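Local coordinates for protein putative phosphoribosyltransferase (Neisseria gonorrhoeae, PDB 5VOG) that binds the alarmone ppGpp and is probably a phosphoribosyltransferase of the type I family, though its reaction is not established, at residues E106-R111 with L134-K139; I42-G47 with V66-Y71. One frame throughout, in Å; residues are numbered along the deposited sequence.

Interaction 1 (E106-R111 with L134-K139); sequences EVDDSR and LHEKIK. With G4P (guanosine-5',3'-tetraphosphate), chain D.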
loop_
_atom_site.group_PDB
_atom_site.type_symbol
_atom_site.label_atom_id
_atom_site.label_comp_id
_atom_site.label_asym_id
_atom_site.label_seq_id
_atom_site.Cartn_x
_atom_site.Cartn_y
_atom_site.Cartn_z
ATOM N N GLU A 106 -8.779 -0.074 -5.871
ATOM C CA GLU A 106 -8.645 1.109 -6.728
ATOM C C GLU A 106 -9.722 1.198 -7.809
ATOM O O GLU A 106 -10.183 2.305 -8.106
ATOM C CB GLU A 106 -7.237 1.195 -7.357
ATOM C CG GLU A 106 -7.043 0.644 -8.776
ATOM C CD GLU A 106 -6.913 -0.875 -8.823
ATOM O OE1 GLU A 106 -7.608 -1.563 -8.057
ATOM O OE2 GLU A 106 -6.111 -1.385 -9.634
ATOM N N VAL A 107 -10.152 0.085 -8.407
ATOM C CA VAL A 107 -11.078 0.162 -9.536
ATOM C C VAL A 107 -12.139 -0.921 -9.423
ATOM O O VAL A 107 -11.849 -2.072 -9.076
ATOM C CB VAL A 107 -10.357 0.101 -10.904
ATOM C CG1 VAL A 107 -9.720 -1.261 -11.181
ATOM C CG2 VAL A 107 -11.330 0.474 -12.032
ATOM N N ASP A 108 -13.386 -0.516 -9.665
ATOM C CA ASP A 108 -14.545 -1.385 -9.826
ATOM C C ASP A 108 -14.750 -1.527 -11.332
ATOM O O ASP A 108 -15.312 -0.638 -11.987
ATOM C CB ASP A 108 -15.747 -0.766 -9.114
ATOM C CG ASP A 108 -17.030 -1.550 -9.294
ATOM O OD1 ASP A 108 -17.128 -2.395 -10.205
ATOM O OD2 ASP A 108 -17.964 -1.283 -8.510
ATOM N N ASP A 109 -14.251 -2.632 -11.883
ATOM C CA ASP A 109 -14.315 -2.903 -13.313
ATOM C C ASP A 109 -15.300 -4.033 -13.584
ATOM O O ASP A 109 -16.404 -3.782 -14.074
ATOM C CB ASP A 109 -12.918 -3.241 -13.850
ATOM C CG ASP A 109 -12.889 -3.396 -15.356
ATOM O OD1 ASP A 109 -13.273 -2.442 -16.056
ATOM O OD2 ASP A 109 -12.453 -4.460 -15.844
ATOM N N SER A 110 -14.944 -5.278 -13.258
ATOM C CA SER A 110 -15.845 -6.411 -13.454
ATOM C C SER A 110 -16.560 -6.850 -12.184
ATOM O O SER A 110 -17.540 -7.595 -12.273
ATOM C CB SER A 110 -15.076 -7.619 -14.008
ATOM O OG SER A 110 -14.284 -8.226 -12.984
ATOM N N ARG A 111 -16.077 -6.433 -11.015
ATOM C CA ARG A 111 -16.527 -6.850 -9.686
ATOM C C ARG A 111 -16.229 -8.306 -9.364
ATOM O O ARG A 111 -16.680 -8.797 -8.321
ATOM C CB ARG A 111 -18.019 -6.588 -9.463
ATOM C CG ARG A 111 -18.297 -5.160 -9.174
ATOM C CD ARG A 111 -19.774 -4.845 -9.031
ATOM N NE ARG A 111 -19.884 -3.406 -8.911
ATOM C CZ ARG A 111 -21.013 -2.719 -8.979
ATOM N NH1 ARG A 111 -22.173 -3.343 -9.167
ATOM N NH2 ARG A 111 -20.977 -1.401 -8.856
ATOM N N LEU A 134 -11.787 3.617 -5.422
ATOM C CA LEU A 134 -11.415 4.918 -5.963
ATOM C C LEU A 134 -12.247 5.258 -7.197
ATOM O O LEU A 134 -12.867 6.330 -7.268
ATOM C CB LEU A 134 -9.917 4.919 -6.280
ATOM C CG LEU A 134 -9.331 6.035 -7.149
ATOM C CD1 LEU A 134 -9.482 7.398 -6.493
ATOM C CD2 LEU A 134 -7.855 5.739 -7.418
ATOM N N HIS A 135 -12.290 4.347 -8.169
ATOM C CA HIS A 135 -12.952 4.563 -9.451
ATOM C C HIS A 135 -13.979 3.476 -9.701
ATOM O O HIS A 135 -13.653 2.284 -9.641
ATOM C CB HIS A 135 -11.935 4.556 -10.587
ATOM C CG HIS A 135 -10.970 5.688 -10.527
ATOM N ND1 HIS A 135 -9.616 5.522 -10.723
ATOM C CD2 HIS A 135 -11.168 7.011 -10.319
ATOM C CE1 HIS A 135 -9.020 6.697 -10.629
ATOM N NE2 HIS A 135 -9.940 7.618 -10.391
ATOM N N GLU A 136 -15.207 3.890 -10.022
ATOM C CA GLU A 136 -16.292 2.982 -10.381
ATOM C C GLU A 136 -16.586 3.136 -11.869
ATOM O O GLU A 136 -17.119 4.164 -12.296
ATOM C CB GLU A 136 -17.541 3.272 -9.554
ATOM C CG GLU A 136 -18.737 2.445 -9.981
ATOM C CD GLU A 136 -20.008 2.812 -9.239
ATOM O OE1 GLU A 136 -19.997 3.762 -8.424
ATOM O OE2 GLU A 136 -21.031 2.140 -9.476
ATOM N N LYS A 137 -16.262 2.111 -12.656
ATOM C CA LYS A 137 -16.573 2.140 -14.079
ATOM C C LYS A 137 -18.025 1.751 -14.323
ATOM O O LYS A 137 -18.517 0.759 -13.773
ATOM C CB LYS A 137 -15.666 1.199 -14.855
ATOM C CG LYS A 137 -14.218 1.605 -14.904
ATOM C CD LYS A 137 -13.523 0.600 -15.793
ATOM C CE LYS A 137 -12.100 0.908 -16.021
ATOM N NZ LYS A 137 -11.547 -0.098 -16.963
ATOM N N ILE A 138 -18.699 2.523 -15.170
ATOM C CA ILE A 138 -20.093 2.272 -15.528
ATOM C C ILE A 138 -20.103 1.299 -16.703
ATOM O O ILE A 138 -19.820 1.670 -17.842
ATOM C CB ILE A 138 -20.833 3.566 -15.855
ATOM C CG1 ILE A 138 -20.753 4.525 -14.665
ATOM C CG2 ILE A 138 -22.272 3.240 -16.239
ATOM C CD1 ILE A 138 -21.064 3.879 -13.319
ATOM N N LYS A 139 -20.436 0.045 -16.418
ATOM C CA LYS A 139 -20.347 -1.037 -17.389
ATOM C C LYS A 139 -21.041 -2.250 -16.787
ATOM O O LYS A 139 -21.402 -2.259 -15.607
ATOM C CB LYS A 139 -18.893 -1.357 -17.757
ATOM C CG LYS A 139 -18.027 -1.763 -16.568
ATOM C CD LYS A 139 -16.542 -1.800 -16.927
ATOM C CE LYS A 139 -16.220 -2.930 -17.889
ATOM N NZ LYS A 139 -14.811 -2.866 -18.388
HETATM P PB G4P D . -13.020 -5.478 -9.356
HETATM O O1B G4P D . -13.550 -6.681 -8.754
HETATM O O2B G4P D . -13.972 -4.759 -10.337
HETATM O O3B G4P D . -12.537 -4.476 -8.259
HETATM O O3A G4P D . -11.665 -5.784 -10.138
HETATM P PA G4P D . -11.351 -6.796 -11.322
HETATM O O1A G4P D . -11.322 -8.195 -10.840
HETATM O O2A G4P D . -12.303 -6.547 -12.464
HETATM O "O5'" G4P D . -9.904 -6.255 -11.778
HETATM C "C5'" G4P D . -8.930 -7.095 -12.428
HETATM C "C4'" G4P D . -7.713 -6.258 -12.723
HETATM O "O4'" G4P D . -8.003 -5.319 -13.772
HETATM C "C3'" G4P D . -7.206 -5.431 -11.537
HETATM O "O3'" G4P D . -5.836 -5.802 -11.271
HETATM C "C2'" G4P D . -7.299 -3.971 -11.987
HETATM O "O2'" G4P D . -6.220 -3.157 -11.533
HETATM C "C1'" G4P D . -7.300 -4.125 -13.506
HETATM N N9 G4P D . -8.015 -3.033 -14.171
HETATM C C8 G4P D . -9.351 -2.986 -14.470
HETATM N N7 G4P D . -9.707 -1.866 -15.055
HETATM C C5 G4P D . -8.532 -1.135 -15.143
HETATM C C6 G4P D . -8.263 0.158 -15.693
HETATM O O6 G4P D . -9.066 0.929 -16.227
HETATM N N1 G4P D . -6.930 0.503 -15.587
HETATM C C2 G4P D . -5.955 -0.278 -15.023
HETATM N N2 G4P D . -4.711 0.207 -15.025
HETATM N N3 G4P D . -6.190 -1.482 -14.508
HETATM C C4 G4P D . -7.484 -1.846 -14.601
HETATM P PC G4P D . -5.447 -7.053 -10.386
HETATM O O1C G4P D . -5.500 -8.308 -11.184
HETATM O O2C G4P D . -6.384 -7.008 -9.210
HETATM O O3C G4P D . -3.970 -6.737 -9.874
HETATM P PD G4P D . -3.340 -5.642 -8.901
HETATM O O1D G4P D . -4.481 -5.068 -8.128
HETATM O O2D G4P D . -2.341 -6.417 -8.010
HETATM O O3D G4P D . -2.620 -4.671 -9.800
HETATM O O HOH W 1 -22.784 0.928 -7.701
#
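Asp108 sits between His135 and Lys137 in a parallel ladder: its N donates to His135 O at 2.8 Å, and its O accepts from Lys137 N, while His135 N bonds Glu106 O.

Two salt-bridge networks flank this ladder. In one, Asp109 OD1 takes both lysines, from opposite faces of its carboxylate: Lys139 NZ at 2.8 Å from the syn side, and Lys137 NZ at 3.0 Å from above the plane. In the other, Arg111 sets NE and NH2 side-on to Asp108 OD2, which lies in the guanidinium plane; NE meets its syn lone pair at 2.9 Å. Arg111 NH2 also forms a long salt bridge, 3.6 Å, with Glu136 OE2, a gap bridged by a water, while Glu136 OE1 is bonded to Ser153. Asp108 OD1 is paired with Lys141.

The nucleotide draws on Lys137 again and on groups beside it. Lys137, fully extended beyond CG, carries NZ to guanine O6 (2.8 Å) and N7, acceptors suited to an ammonium group. Glu106 OE2 receives the ribose O2', and the backbone N of Asp109 and of Arg111 both donate to phosphate oxygen O2B. Acidic residues followed by a phosphate-gripping loop before a helix are consistent with the PRPP-binding motif of type I phosphoribosyltransferases, here occupied by ppGpp.

Interaction 2 (I42-G47 with V66-Y71); sequences IAIGGG and VTTAYY. With G4P (guanosine-5',3'-tetraphosphate), chain D.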
loop_
_atom_site.group_PDB
_atom_site.type_symbol
_atom_site.label_atom_id
_atom_site.label_comp_id
_atom_site.label_asym_id
_atom_site.label_seq_id
_atom_site.Cartn_x
_atom_site.Cartn_y
_atom_site.Cartn_z
ATOM N N ILE A 42 -9.350 -2.886 5.106
ATOM C CA ILE A 42 -8.711 -4.066 4.531
ATOM C C ILE A 42 -8.426 -3.719 3.076
ATOM O O ILE A 42 -9.339 -3.708 2.236
ATOM C CB ILE A 42 -9.575 -5.327 4.654
ATOM C CG1 ILE A 42 -9.886 -5.612 6.129
ATOM C CG2 ILE A 42 -8.879 -6.518 3.992
ATOM C CD1 ILE A 42 -10.893 -6.725 6.339
ATOM N N ALA A 43 -7.165 -3.400 2.777
ATOM C CA ALA A 43 -6.767 -3.060 1.418
ATOM C C ALA A 43 -6.544 -4.329 0.613
ATOM O O ALA A 43 -5.914 -5.271 1.091
ATOM C CB ALA A 43 -5.481 -2.231 1.429
ATOM N N ILE A 44 -7.044 -4.349 -0.618
ATOM C CA ILE A 44 -6.787 -5.458 -1.531
ATOM C C ILE A 44 -5.593 -5.069 -2.398
ATOM O O ILE A 44 -5.723 -4.249 -3.306
ATOM C CB ILE A 44 -8.010 -5.789 -2.393
ATOM C CG1 ILE A 44 -9.244 -6.052 -1.524
ATOM C CG2 ILE A 44 -7.709 -6.992 -3.284
ATOM C CD1 ILE A 44 -10.552 -6.112 -2.339
ATOM N N GLY A 45 -4.422 -5.657 -2.133
ATOM C CA GLY A 45 -3.272 -5.370 -2.964
ATOM C C GLY A 45 -3.349 -6.091 -4.300
ATOM O O GLY A 45 -4.068 -7.077 -4.447
ATOM N N GLY A 46 -2.607 -5.603 -5.298
ATOM C CA GLY A 46 -1.723 -4.456 -5.170
ATOM C C GLY A 46 -2.402 -3.119 -5.420
ATOM O O GLY A 46 -1.888 -2.078 -4.997
ATOM N N GLY A 47 -3.562 -3.152 -6.084
ATOM C CA GLY A 47 -4.203 -1.922 -6.522
ATOM C C GLY A 47 -4.783 -1.093 -5.392
ATOM O O GLY A 47 -4.890 0.133 -5.510
ATOM N N VAL A 66 -4.976 -7.831 2.287
ATOM C CA VAL A 66 -5.064 -9.099 1.580
ATOM C C VAL A 66 -4.600 -8.809 0.162
ATOM O O VAL A 66 -4.593 -7.659 -0.277
ATOM C CB VAL A 66 -6.496 -9.695 1.580
ATOM C CG1 VAL A 66 -7.002 -9.887 3.011
ATOM C CG2 VAL A 66 -7.451 -8.805 0.776
ATOM N N THR A 67 -4.191 -9.854 -0.560
ATOM C CA THR A 67 -3.880 -9.678 -1.974
ATOM C C THR A 67 -4.497 -10.822 -2.760
ATOM O O THR A 67 -4.477 -11.978 -2.324
ATOM C CB THR A 67 -2.359 -9.596 -2.254
ATOM O OG1 THR A 67 -1.847 -8.349 -1.774
ATOM C CG2 THR A 67 -2.063 -9.682 -3.763
ATOM N N THR A 68 -5.054 -10.486 -3.917
ATOM C CA THR A 68 -5.575 -11.460 -4.858
ATOM C C THR A 68 -4.868 -11.287 -6.193
ATOM O O THR A 68 -4.305 -10.230 -6.488
ATOM C CB THR A 68 -7.085 -11.289 -5.070
ATOM O OG1 THR A 68 -7.343 -9.943 -5.496
ATOM C CG2 THR A 68 -7.835 -11.563 -3.784
ATOM N N ALA A 69 -4.928 -12.332 -7.012
ATOM C CA ALA A 69 -4.425 -12.254 -8.373
ATOM C C ALA A 69 -5.216 -13.224 -9.233
ATOM O O ALA A 69 -5.846 -14.155 -8.729
ATOM C CB ALA A 69 -2.922 -12.562 -8.442
ATOM N N TYR A 70 -5.204 -12.980 -10.539
ATOM C CA TYR A 70 -5.790 -13.924 -11.473
ATOM C C TYR A 70 -4.752 -14.963 -11.867
ATOM O O TYR A 70 -3.568 -14.648 -12.037
ATOM C CB TYR A 70 -6.325 -13.207 -12.711
ATOM C CG TYR A 70 -7.654 -12.502 -12.506
ATOM C CD1 TYR A 70 -8.838 -13.072 -12.951
ATOM C CD2 TYR A 70 -7.721 -11.260 -11.886
ATOM C CE1 TYR A 70 -10.050 -12.425 -12.787
ATOM C CE2 TYR A 70 -8.938 -10.600 -11.714
ATOM C CZ TYR A 70 -10.095 -11.191 -12.170
ATOM O OH TYR A 70 -11.308 -10.556 -12.012
ATOM N N TYR A 71 -5.199 -16.211 -11.987
ATOM C CA TYR A 71 -4.351 -17.333 -12.357
ATOM C C TYR A 71 -5.024 -18.125 -13.467
ATOM O O TYR A 71 -6.250 -18.119 -13.594
ATOM C CB TYR A 71 -4.079 -18.264 -11.159
ATOM C CG TYR A 71 -3.214 -17.672 -10.065
ATOM C CD1 TYR A 71 -1.844 -17.898 -10.041
ATOM C CD2 TYR A 71 -3.769 -16.906 -9.047
ATOM C CE1 TYR A 71 -1.047 -17.368 -9.043
ATOM C CE2 TYR A 71 -2.980 -16.370 -8.044
ATOM C CZ TYR A 71 -1.621 -16.606 -8.047
ATOM O OH TYR A 71 -0.832 -16.077 -7.054
HETATM P PB G4P D . -13.020 -5.478 -9.356
HETATM O O1B G4P D . -13.550 -6.681 -8.754
HETATM O O2B G4P D . -13.972 -4.759 -10.337
HETATM O O3B G4P D . -12.537 -4.476 -8.259
HETATM O O3A G4P D . -11.665 -5.784 -10.138
HETATM P PA G4P D . -11.351 -6.796 -11.322
HETATM O O1A G4P D . -11.322 -8.195 -10.840
HETATM O O2A G4P D . -12.303 -6.547 -12.464
HETATM O "O5'" G4P D . -9.904 -6.255 -11.778
HETATM C "C5'" G4P D . -8.930 -7.095 -12.428
HETATM C "C4'" G4P D . -7.713 -6.258 -12.723
HETATM O "O4'" G4P D . -8.003 -5.319 -13.772
HETATM C "C3'" G4P D . -7.206 -5.431 -11.537
HETATM O "O3'" G4P D . -5.836 -5.802 -11.271
HETATM C "C2'" G4P D . -7.299 -3.971 -11.987
HETATM O "O2'" G4P D . -6.220 -3.157 -11.533
HETATM C "C1'" G4P D . -7.300 -4.125 -13.506
HETATM N N9 G4P D . -8.015 -3.033 -14.171
HETATM C C8 G4P D . -9.351 -2.986 -14.470
HETATM N N7 G4P D . -9.707 -1.866 -15.055
HETATM C C5 G4P D . -8.532 -1.135 -15.143
HETATM C C6 G4P D . -8.263 0.158 -15.693
HETATM O O6 G4P D . -9.066 0.929 -16.227
HETATM N N1 G4P D . -6.930 0.503 -15.587
HETATM C C2 G4P D . -5.955 -0.278 -15.023
HETATM N N2 G4P D . -4.711 0.207 -15.025
HETATM N N3 G4P D . -6.190 -1.482 -14.508
HETATM C C4 G4P D . -7.484 -1.846 -14.601
HETATM P PC G4P D . -5.447 -7.053 -10.386
HETATM O O1C G4P D . -5.500 -8.308 -11.184
HETATM O O2C G4P D . -6.384 -7.008 -9.210
HETATM O O3C G4P D . -3.970 -6.737 -9.874
HETATM P PD G4P D . -3.340 -5.642 -8.901
HETATM O O1D G4P D . -4.481 -5.068 -8.128
HETATM O O2D G4P D . -2.341 -6.417 -8.010
HETATM O O3D G4P D . -2.620 -4.671 -9.800
HETATM O O HOH W 2 -5.629 -7.352 -6.478
#
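Val66 opens the pairing by joining Ala43 and Gly45 in parallel fashion: its N donates to Ala43 O at 3.0 Å, and its O accepts from Gly45 N at 2.7 Å. Its two methyls divide the neighbouring isoleucines, CG1 resting on Ile42 CG2 and CG2 on Ile44 CG1, each at 4.0 Å. Beta-branched residues suit such a buried strand, where their methyls fill the sheet face.

Thr67 turns to the other face, where Gly45 presents only backbone. Its OG1 lies 3.5 Å from Gly45 CA, on the side where a CB would stand, so the place suits glycine; its CG2 packs on Gly45 O. Next, Thr68 places OG1 between its backbone N and carbonyl carbon (chi1 56°), 3.7 Å from Ile44 CG2. Here the strands part, and a water donates to both Gly45 O and Thr68 O.

Farther along, Tyr70 sends OH to phosphate oxygen O1A of ppGpp at 2.6 Å, in the plane of its ring. At the end of strand 40-45 the Gly45-Gly46 peptide is cis; its own Gly46 N donates to O2D, and Gly47 N donates to O1D. Within this beta-alpha-beta unit, the glycine loop before helix 49-59 is consistent with the family's pyrophosphate (PPi) loop. Apolar packing thus gives way to phosphate recognition by neutral donors: two glycine amides and a phenol.

In the fold
Both interactions pair parallel strands of one mixed sheet, yet they lie about 15 Å apart between centres. Interaction 2 is wholly core; it belongs to the beta-alpha-beta unit of strand 40-45, helix 49-59 and strand 63-75, and its strand pairing is packed with aliphatic side chains. Interaction 1 joins two short strands at the sheet's other end, a buried ladder with partly exposed charged groups at its margin, where salt bridges replace the methyls. They converge on ppGpp: residues 106-111 and Lys137 hold the 5'-diphosphate, ribose and guanine, residues 46-47 hold the 3'-diphosphate, and Tyr70 reaches back to the 5' side. They also touch directly, Glu106 CB lying 3.2 Å from Gly47 O.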